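Local coordinates for protein putative cellulase CEL6 (Mycobacterium tuberculosis, PDB 1UP3) that probably hydrolyses internal beta-1,4-glucosidic bonds of cellulose as a family 6 endoglucanase, and binds a thio-linked cello-oligosaccharide, at residues Phe10-Met19 against Val35-Trp43; Pro28-Ala36 against Ala285-Gln294. All coordinates share one frame; numbering follows the deposited sequence.

Contact 1 (Phe10-Met19 against Val35-Trp43); sequences FYVDPASAAM and VANTPQSYW
At the N-terminal edge of the parallel beta/alpha fold of a family 6 glycoside hydrolase, the segments F10-M19 and V35-W43 join through a network of bridging waters and a strip of apolar contacts, burying 472 Å² in all. P39 packs against the first segment: its CB meets F10 CB at 3.6 Å and approaches the carbonyl oxygen of Y11, while V12 CG2 comes to P39 CD. With V12 CG1 anti to the backbone N (chi1 176°), the valine straddles the turn after helix 30-36, CG1 lying 3.5 Å from A36 O and CG2 reaching N37 O and P39 N.

Waters make the polar links. One receives N-H groups from D13 and Q40 and donates to Y11 O; a second joins Y11 O to Q40 O. A third is gripped by three groups, accepting from S16 OG at 2.6 Å and donating to D13 O and A36 O. S16 OG also caps helix 17-24, accepting from M19 N at 3.0 Å. The turn before it is an Asx turn: A15 N reaches D13 OD1 from above the carboxylate plane, 48° out of it. The other oxygen, D13 OD2, lies at the edge of the Y42 ring, 3.7 Å from CD1, with carboxylate and ring planes 65° apart; it also forms a salt bridge with R262.

The two helix ends meet through small side chains. A18 CB touches V35 CG1 at 4.0 Å, and the bent M19 side chain lays SD near A36 CB and CE near N37 OD1.

Beyond the pair, the Y42 ring stacks on Y60 of helix 50-66, Y11 meets Y60 edge-to-face, and backbone hydrogen bonds from Y42 to V72 and T74 join edge strand 42-44 to strand 72-75.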
loop_
_atom_site.group_PDB
_atom_site.type_symbol
_atom_site.label_atom_id
_atom_site.label_comp_id
_atom_site.label_asym_id
_atom_site.label_seq_id
_atom_site.Cartn_x
_atom_site.Cartn_y
_atom_site.Cartn_z
ATOM N N PHE A 10 -2.366 -7.824 -12.766
ATOM C CA PHE A 10 -1.690 -6.703 -12.152
ATOM C C PHE A 10 -0.306 -6.524 -12.799
ATOM O O PHE A 10 0.376 -7.489 -13.164
ATOM C CB PHE A 10 -1.595 -6.898 -10.634
ATOM C CG PHE A 10 -2.944 -7.004 -9.968
ATOM C CD1 PHE A 10 -3.787 -5.926 -9.947
ATOM C CD2 PHE A 10 -3.361 -8.204 -9.403
ATOM C CE1 PHE A 10 -5.035 -5.998 -9.363
ATOM C CE2 PHE A 10 -4.646 -8.302 -8.831
ATOM C CZ PHE A 10 -5.468 -7.212 -8.821
ATOM N N TYR A 11 0.111 -5.271 -12.921
ATOM C CA TYR A 11 1.369 -4.936 -13.603
ATOM C C TYR A 11 2.610 -5.319 -12.817
ATOM O O TYR A 11 2.736 -4.963 -11.652
ATOM C CB TYR A 11 1.382 -3.449 -13.866
ATOM C CG TYR A 11 2.580 -2.903 -14.632
ATOM C CD1 TYR A 11 2.946 -3.413 -15.855
ATOM C CD2 TYR A 11 3.291 -1.822 -14.140
ATOM C CE1 TYR A 11 4.041 -2.863 -16.568
ATOM C CE2 TYR A 11 4.350 -1.303 -14.816
ATOM C CZ TYR A 11 4.728 -1.827 -16.033
ATOM O OH TYR A 11 5.815 -1.283 -16.699
ATOM N N VAL A 12 3.518 -6.033 -13.483
ATOM C CA VAL A 12 4.824 -6.338 -12.935
ATOM C C VAL A 12 5.790 -5.221 -13.375
ATOM O O VAL A 12 6.042 -5.044 -14.582
ATOM C CB VAL A 12 5.289 -7.669 -13.403
ATOM C CG1 VAL A 12 6.722 -7.932 -12.900
ATOM C CG2 VAL A 12 4.330 -8.768 -12.939
ATOM N N ASP A 13 6.333 -4.496 -12.404
ATOM C CA ASP A 13 7.283 -3.404 -12.639
ATOM C C ASP A 13 8.598 -4.005 -13.157
ATOM O O ASP A 13 9.285 -4.733 -12.421
ATOM C CB ASP A 13 7.517 -2.684 -11.319
ATOM C CG ASP A 13 8.460 -1.501 -11.440
ATOM O OD1 ASP A 13 9.085 -1.328 -12.518
ATOM O OD2 ASP A 13 8.698 -0.781 -10.430
ATOM N N PRO A 14 8.963 -3.749 -14.410
ATOM C CA PRO A 14 10.171 -4.374 -14.975
ATOM C C PRO A 14 11.484 -3.762 -14.455
ATOM O O PRO A 14 12.546 -4.300 -14.775
ATOM C CB PRO A 14 10.016 -4.113 -16.487
ATOM C CG PRO A 14 9.277 -2.860 -16.534
ATOM C CD PRO A 14 8.286 -2.869 -15.384
ATOM N N ALA A 15 11.395 -2.699 -13.673
ATOM C CA ALA A 15 12.579 -1.988 -13.129
ATOM C C ALA A 15 12.580 -1.907 -11.609
ATOM O O ALA A 15 13.191 -1.020 -11.016
ATOM C CB ALA A 15 12.637 -0.589 -13.736
ATOM N N SER A 16 11.890 -2.835 -10.947
ATOM C CA SER A 16 11.896 -2.864 -9.496
ATOM C C SER A 16 13.296 -3.210 -9.014
ATOM O O SER A 16 14.061 -3.821 -9.738
ATOM C CB SER A 16 10.926 -3.900 -8.939
ATOM O OG SER A 16 11.275 -5.222 -9.352
ATOM N N ALA A 17 13.598 -2.848 -7.781
ATOM C CA ALA A 17 14.848 -3.279 -7.180
ATOM C C ALA A 17 14.959 -4.804 -7.169
ATOM O O ALA A 17 16.055 -5.339 -7.356
ATOM C CB ALA A 17 14.956 -2.728 -5.765
ATOM N N ALA A 18 13.847 -5.488 -6.936
ATOM C CA ALA A 18 13.820 -6.945 -6.960
ATOM C C ALA A 18 14.222 -7.486 -8.336
ATOM O O ALA A 18 14.928 -8.468 -8.424
ATOM C CB ALA A 18 12.463 -7.515 -6.522
ATOM N N MET A 19 13.721 -6.871 -9.410
ATOM C CA MET A 19 14.045 -7.307 -10.760
ATOM C C MET A 19 15.516 -7.040 -11.053
ATOM O O MET A 19 16.189 -7.879 -11.632
ATOM C CB MET A 19 13.122 -6.625 -11.799
ATOM C CG MET A 19 13.361 -7.103 -13.196
ATOM S SD MET A 19 12.829 -8.797 -13.430
ATOM C CE MET A 19 11.116 -8.614 -13.502
ATOM N N VAL A 35 10.040 -13.389 -6.507
ATOM C CA VAL A 35 9.588 -12.065 -6.026
ATOM C C VAL A 35 9.545 -11.040 -7.169
ATOM O O VAL A 35 8.579 -10.287 -7.314
ATOM C CB VAL A 35 10.507 -11.588 -4.852
ATOM C CG1 VAL A 35 10.253 -10.134 -4.481
ATOM C CG2 VAL A 35 10.339 -12.536 -3.646
ATOM N N ALA A 36 10.608 -10.984 -7.987
ATOM C CA ALA A 36 10.676 -10.029 -9.081
ATOM C C ALA A 36 9.554 -10.136 -10.088
ATOM O O ALA A 36 9.154 -9.139 -10.666
ATOM C CB ALA A 36 11.988 -10.188 -9.804
ATOM N N ASN A 37 9.072 -11.349 -10.319
ATOM C CA ASN A 37 8.037 -11.575 -11.326
ATOM C C ASN A 37 6.610 -11.500 -10.749
ATOM O O ASN A 37 5.641 -11.847 -11.455
ATOM C CB ASN A 37 8.249 -12.946 -11.960
ATOM C CG ASN A 37 9.380 -12.959 -12.950
ATOM O OD1 ASN A 37 9.589 -11.982 -13.693
ATOM N ND2 ASN A 37 10.053 -14.102 -13.056
ATOM N N THR A 38 6.478 -11.102 -9.487
ATOM C CA THR A 38 5.154 -10.952 -8.855
ATOM C C THR A 38 4.795 -9.479 -8.865
ATOM O O THR A 38 5.581 -8.639 -8.404
ATOM C CB THR A 38 5.202 -11.467 -7.402
ATOM O OG1 THR A 38 5.683 -12.822 -7.417
ATOM C CG2 THR A 38 3.835 -11.576 -6.816
ATOM N N PRO A 39 3.596 -9.134 -9.308
ATOM C CA PRO A 39 3.202 -7.709 -9.319
ATOM C C PRO A 39 3.078 -7.113 -7.914
ATOM O O PRO A 39 2.515 -7.761 -7.005
ATOM C CB PRO A 39 1.841 -7.710 -10.013
ATOM C CG PRO A 39 1.368 -9.097 -9.949
ATOM C CD PRO A 39 2.512 -10.024 -9.786
ATOM N N GLN A 40 3.580 -5.894 -7.723
ATOM C CA GLN A 40 3.571 -5.292 -6.385
ATOM C C GLN A 40 2.804 -3.961 -6.447
ATOM O O GLN A 40 1.753 -3.916 -7.044
ATOM C CB GLN A 40 4.995 -5.266 -5.797
ATOM C CG GLN A 40 5.476 -6.709 -5.622
ATOM C CD GLN A 40 6.978 -6.866 -5.480
ATOM O OE1 GLN A 40 7.604 -6.116 -4.768
ATOM N NE2 GLN A 40 7.539 -7.863 -6.144
ATOM N N SER A 41 3.262 -2.911 -5.800
ATOM C CA SER A 41 2.711 -1.564 -6.044
ATOM C C SER A 41 3.886 -0.628 -6.120
ATOM O O SER A 41 4.965 -0.913 -5.562
ATOM C CB SER A 41 1.749 -1.082 -4.945
ATOM O OG SER A 41 2.459 -0.757 -3.757
ATOM N N TYR A 42 3.699 0.497 -6.797
ATOM C CA TYR A 42 4.736 1.506 -6.980
ATOM C C TYR A 42 4.454 2.658 -6.014
ATOM O O TYR A 42 3.433 3.292 -6.096
ATOM C CB TYR A 42 4.721 1.964 -8.447
ATOM C CG TYR A 42 5.880 2.859 -8.819
ATOM C CD1 TYR A 42 7.130 2.319 -9.098
ATOM C CD2 TYR A 42 5.730 4.214 -8.912
ATOM C CE1 TYR A 42 8.209 3.120 -9.450
ATOM C CE2 TYR A 42 6.816 5.036 -9.267
ATOM C CZ TYR A 42 8.040 4.482 -9.524
ATOM O OH TYR A 42 9.120 5.297 -9.854
ATOM N N TRP A 43 5.399 2.919 -5.102
ATOM C CA TRP A 43 5.187 3.888 -4.042
ATOM C C TRP A 43 5.697 5.257 -4.469
ATOM O O TRP A 43 6.865 5.370 -4.925
ATOM C CB TRP A 43 5.927 3.459 -2.790
ATOM C CG TRP A 43 5.361 2.242 -2.087
ATOM C CD1 TRP A 43 5.172 1.000 -2.606
ATOM C CD2 TRP A 43 4.836 2.198 -0.767
ATOM N NE1 TRP A 43 4.623 0.168 -1.651
ATOM C CE2 TRP A 43 4.398 0.887 -0.515
ATOM C CE3 TRP A 43 4.724 3.147 0.262
ATOM C CZ2 TRP A 43 3.843 0.496 0.694
ATOM C CZ3 TRP A 43 4.191 2.759 1.469
ATOM C CH2 TRP A 43 3.742 1.431 1.679
HETATM O O HOH W 1 1.228 -3.647 -9.789
HETATM O O HOH W 2 4.933 -4.367 -9.703
HETATM O O HOH W 3 9.196 -6.395 -10.295
HETATM O O HOH W 4 6.459 -6.119 -9.506
#

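Contact 2 (Pro28-Ala36 against Ala285-Gln294); sequences PNAELTSVA and AIDLAHNAGQ
E31 and L32 meet A285, I286 and A289 where helices 30-36 and 285-291 pack nearly at right angles, their short axes 93° apart and 8.5 Å distant at closest approach. E31 CB rests on A289 CB at 3.5 Å. Alongside, L32 CG lies 3.9 Å from I286 CG1, and L32 CD2 reaches A285 CB. The I286 side chain also crosses that of N29 at a slant, with N29 OD1 3.8 Å from I286 CG1.

That asparagine is positioned by its own helix: as N-cap of 30-36 it accepts from L32 N at OD1, the N-H lying in the carbonyl plane. Across the contact, Q294 is brought back by the Schellman motif ending helix 285-291, in which Q294 N bonds A289 O, G293 N bonds H290 O, and G293 takes positive phi. The turn sets the terminal carboxylate beside E31, where E31 OE2 and Q294 OXT are only 2.5 Å apart, so one of these acid groups probably holds a proton. Helix 17-24 also packs on helix 30-36, through L32, V35 and A36. The Q294 chain, extended beyond CG (chi2 174°), carries NE2 to S34 OG, a hydrogen bond of 2.6 Å bent to 133°.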
loop_
_atom_site.group_PDB
_atom_site.type_symbol
_atom_site.label_atom_id
_atom_site.label_comp_id
_atom_site.label_asym_id
_atom_site.label_seq_id
_atom_site.Cartn_x
_atom_site.Cartn_y
_atom_site.Cartn_z
ATOM N N PRO A 28 21.834 -17.364 -11.082
ATOM C CA PRO A 28 20.437 -16.983 -10.880
ATOM C C PRO A 28 19.865 -17.564 -9.581
ATOM O O PRO A 28 20.210 -18.679 -9.177
ATOM C CB PRO A 28 19.735 -17.548 -12.108
ATOM C CG PRO A 28 20.788 -17.534 -13.169
ATOM C CD PRO A 28 22.045 -17.919 -12.434
ATOM N N ASN A 29 19.020 -16.777 -8.904
ATOM C CA ASN A 29 18.498 -17.119 -7.616
ATOM C C ASN A 29 16.976 -17.261 -7.734
ATOM O O ASN A 29 16.280 -16.299 -8.148
ATOM C CB ASN A 29 18.889 -16.021 -6.629
ATOM C CG ASN A 29 18.400 -16.275 -5.234
ATOM O OD1 ASN A 29 17.244 -15.996 -4.911
ATOM N ND2 ASN A 29 19.288 -16.743 -4.369
ATOM N N ALA A 30 16.466 -18.447 -7.384
ATOM C CA ALA A 30 15.061 -18.751 -7.583
ATOM C C ALA A 30 14.153 -17.855 -6.757
ATOM O O ALA A 30 13.046 -17.512 -7.208
ATOM C CB ALA A 30 14.790 -20.231 -7.221
ATOM N N GLU A 31 14.605 -17.511 -5.557
ATOM C CA GLU A 31 13.798 -16.723 -4.643
ATOM C C GLU A 31 13.663 -15.299 -5.166
ATOM O O GLU A 31 12.569 -14.740 -5.166
ATOM C CB GLU A 31 14.405 -16.681 -3.236
ATOM C CG GLU A 31 14.406 -18.021 -2.501
ATOM C CD GLU A 31 15.448 -19.012 -3.047
ATOM O OE1 GLU A 31 16.574 -18.605 -3.368
ATOM O OE2 GLU A 31 15.148 -20.230 -3.196
ATOM N N LEU A 32 14.762 -14.704 -5.612
ATOM C CA LEU A 32 14.679 -13.345 -6.147
ATOM C C LEU A 32 13.867 -13.296 -7.432
ATOM O O LEU A 32 13.097 -12.360 -7.652
ATOM C CB LEU A 32 16.049 -12.738 -6.393
ATOM C CG LEU A 32 16.892 -12.397 -5.200
ATOM C CD1 LEU A 32 18.258 -11.933 -5.641
ATOM C CD2 LEU A 32 16.231 -11.244 -4.402
ATOM N N THR A 33 14.031 -14.310 -8.286
ATOM C CA THR A 33 13.283 -14.341 -9.516
ATOM C C THR A 33 11.770 -14.420 -9.206
ATOM O O THR A 33 10.984 -13.759 -9.861
ATOM C CB THR A 33 13.755 -15.492 -10.355
ATOM O OG1 THR A 33 15.069 -15.178 -10.860
ATOM C CG2 THR A 33 12.902 -15.675 -11.588
ATOM N N SER A 34 11.382 -15.237 -8.236
ATOM C CA SER A 34 9.965 -15.382 -7.857
ATOM C C SER A 34 9.364 -14.057 -7.430
ATOM O O SER A 34 8.323 -13.638 -7.952
ATOM C CB SER A 34 9.803 -16.385 -6.726
ATOM O OG SER A 34 8.424 -16.539 -6.406
ATOM N N VAL A 35 10.040 -13.389 -6.507
ATOM C CA VAL A 35 9.588 -12.065 -6.026
ATOM C C VAL A 35 9.545 -11.040 -7.169
ATOM O O VAL A 35 8.579 -10.287 -7.314
ATOM C CB VAL A 35 10.507 -11.588 -4.852
ATOM C CG1 VAL A 35 10.253 -10.134 -4.481
ATOM C CG2 VAL A 35 10.339 -12.536 -3.646
ATOM N N ALA A 36 10.608 -10.984 -7.987
ATOM C CA ALA A 36 10.676 -10.029 -9.081
ATOM C C ALA A 36 9.554 -10.136 -10.088
ATOM O O ALA A 36 9.154 -9.139 -10.666
ATOM C CB ALA A 36 11.988 -10.188 -9.804
ATOM N N ALA A 285 14.344 -10.352 0.922
ATOM C CA ALA A 285 13.468 -11.001 -0.079
ATOM C C ALA A 285 13.693 -12.517 -0.127
ATOM O O ALA A 285 12.733 -13.311 -0.156
ATOM C CB ALA A 285 13.634 -10.374 -1.448
ATOM N N ILE A 286 14.961 -12.922 -0.107
ATOM C CA ILE A 286 15.289 -14.347 -0.134
ATOM C C ILE A 286 14.735 -15.072 1.092
ATOM O O ILE A 286 14.177 -16.166 0.974
ATOM C CB ILE A 286 16.814 -14.503 -0.280
ATOM C CG1 ILE A 286 17.219 -14.070 -1.674
ATOM C CG2 ILE A 286 17.275 -15.936 -0.037
ATOM C CD1 ILE A 286 18.704 -13.742 -1.846
ATOM N N ASP A 287 14.885 -14.489 2.285
ATOM C CA ASP A 287 14.363 -15.131 3.492
ATOM C C ASP A 287 12.818 -15.265 3.473
ATOM O O ASP A 287 12.267 -16.316 3.830
ATOM C CB ASP A 287 14.833 -14.410 4.754
ATOM C CG ASP A 287 16.366 -14.520 4.986
ATOM O OD1 ASP A 287 17.071 -15.319 4.324
ATOM O OD2 ASP A 287 16.951 -13.827 5.831
ATOM N N LEU A 288 12.124 -14.202 3.047
ATOM C CA LEU A 288 10.667 -14.273 2.909
ATOM C C LEU A 288 10.243 -15.398 1.954
ATOM O O LEU A 288 9.312 -16.135 2.248
ATOM C CB LEU A 288 10.094 -12.943 2.409
ATOM C CG LEU A 288 10.111 -11.828 3.471
ATOM C CD1 LEU A 288 9.981 -10.496 2.796
ATOM C CD2 LEU A 288 8.977 -11.987 4.501
ATOM N N ALA A 289 10.933 -15.517 0.825
ATOM C CA ALA A 289 10.652 -16.594 -0.143
ATOM C C ALA A 289 11.029 -17.974 0.393
ATOM O O ALA A 289 10.237 -18.938 0.269
ATOM C CB ALA A 289 11.414 -16.334 -1.437
ATOM N N HIS A 290 12.221 -18.100 0.984
ATOM C CA HIS A 290 12.628 -19.363 1.615
ATOM C C HIS A 290 11.628 -19.838 2.652
ATOM O O HIS A 290 11.334 -21.033 2.747
ATOM C CB HIS A 290 13.996 -19.193 2.301
ATOM C CG HIS A 290 14.596 -20.465 2.797
ATOM N ND1 HIS A 290 15.131 -21.415 1.952
ATOM C CD2 HIS A 290 14.737 -20.950 4.055
ATOM C CE1 HIS A 290 15.593 -22.424 2.673
ATOM N NE2 HIS A 290 15.365 -22.168 3.951
ATOM N N ASN A 291 11.145 -18.929 3.495
ATOM C CA ASN A 291 10.187 -19.294 4.522
ATOM C C ASN A 291 8.838 -19.716 3.951
ATOM O O ASN A 291 8.076 -20.408 4.637
ATOM C CB ASN A 291 10.026 -18.150 5.532
ATOM C CG ASN A 291 11.317 -17.888 6.348
ATOM O OD1 ASN A 291 12.219 -18.752 6.422
ATOM N ND2 ASN A 291 11.399 -16.707 6.961
ATOM N N ALA A 292 8.562 -19.295 2.710
ATOM C CA ALA A 292 7.357 -19.720 1.979
ATOM C C ALA A 292 7.624 -21.040 1.235
ATOM O O ALA A 292 6.788 -21.478 0.432
ATOM C CB ALA A 292 6.917 -18.640 0.994
ATOM N N GLY A 293 8.810 -21.622 1.458
ATOM C CA GLY A 293 9.189 -22.891 0.835
ATOM C C GLY A 293 9.737 -22.788 -0.560
ATOM O O GLY A 293 9.961 -23.828 -1.208
ATOM N N GLN A 294 9.997 -21.564 -1.034
ATOM C CA GLN A 294 10.615 -21.323 -2.329
ATOM C C GLN A 294 12.124 -21.041 -2.255
ATOM O O GLN A 294 12.759 -21.138 -1.201
ATOM C CB GLN A 294 9.899 -20.174 -3.028
ATOM C CG GLN A 294 8.529 -20.595 -3.538
ATOM C CD GLN A 294 7.755 -19.428 -4.114
ATOM O OE1 GLN A 294 6.696 -19.057 -3.604
ATOM N NE2 GLN A 294 8.286 -18.842 -5.172
ATOM O OXT GLN A 294 12.745 -20.770 -3.292
#

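From the N terminus, the chain passes through 10-19, runs through helix 17-24 and returns along helix 30-36 into 35-43; contact 1 thus closes a short loop, with 15 residues between its segments. Contact 2 spans 248 intervening residues, bringing the C-terminal helix 282-291 back onto helix 30-36 after all seven strands of the sheet. The contacts cross, because 28-36 begins between the two segments of contact 1 while its partner 285-294 lies beyond both; 28-36 and 35-43 overlap at V35 and A36. Their centres are 14 Å apart, on the same side of the chain's centre. Helix 30-36 is the common element, linking the edge strand 42-44 region to the chain's C-terminal end.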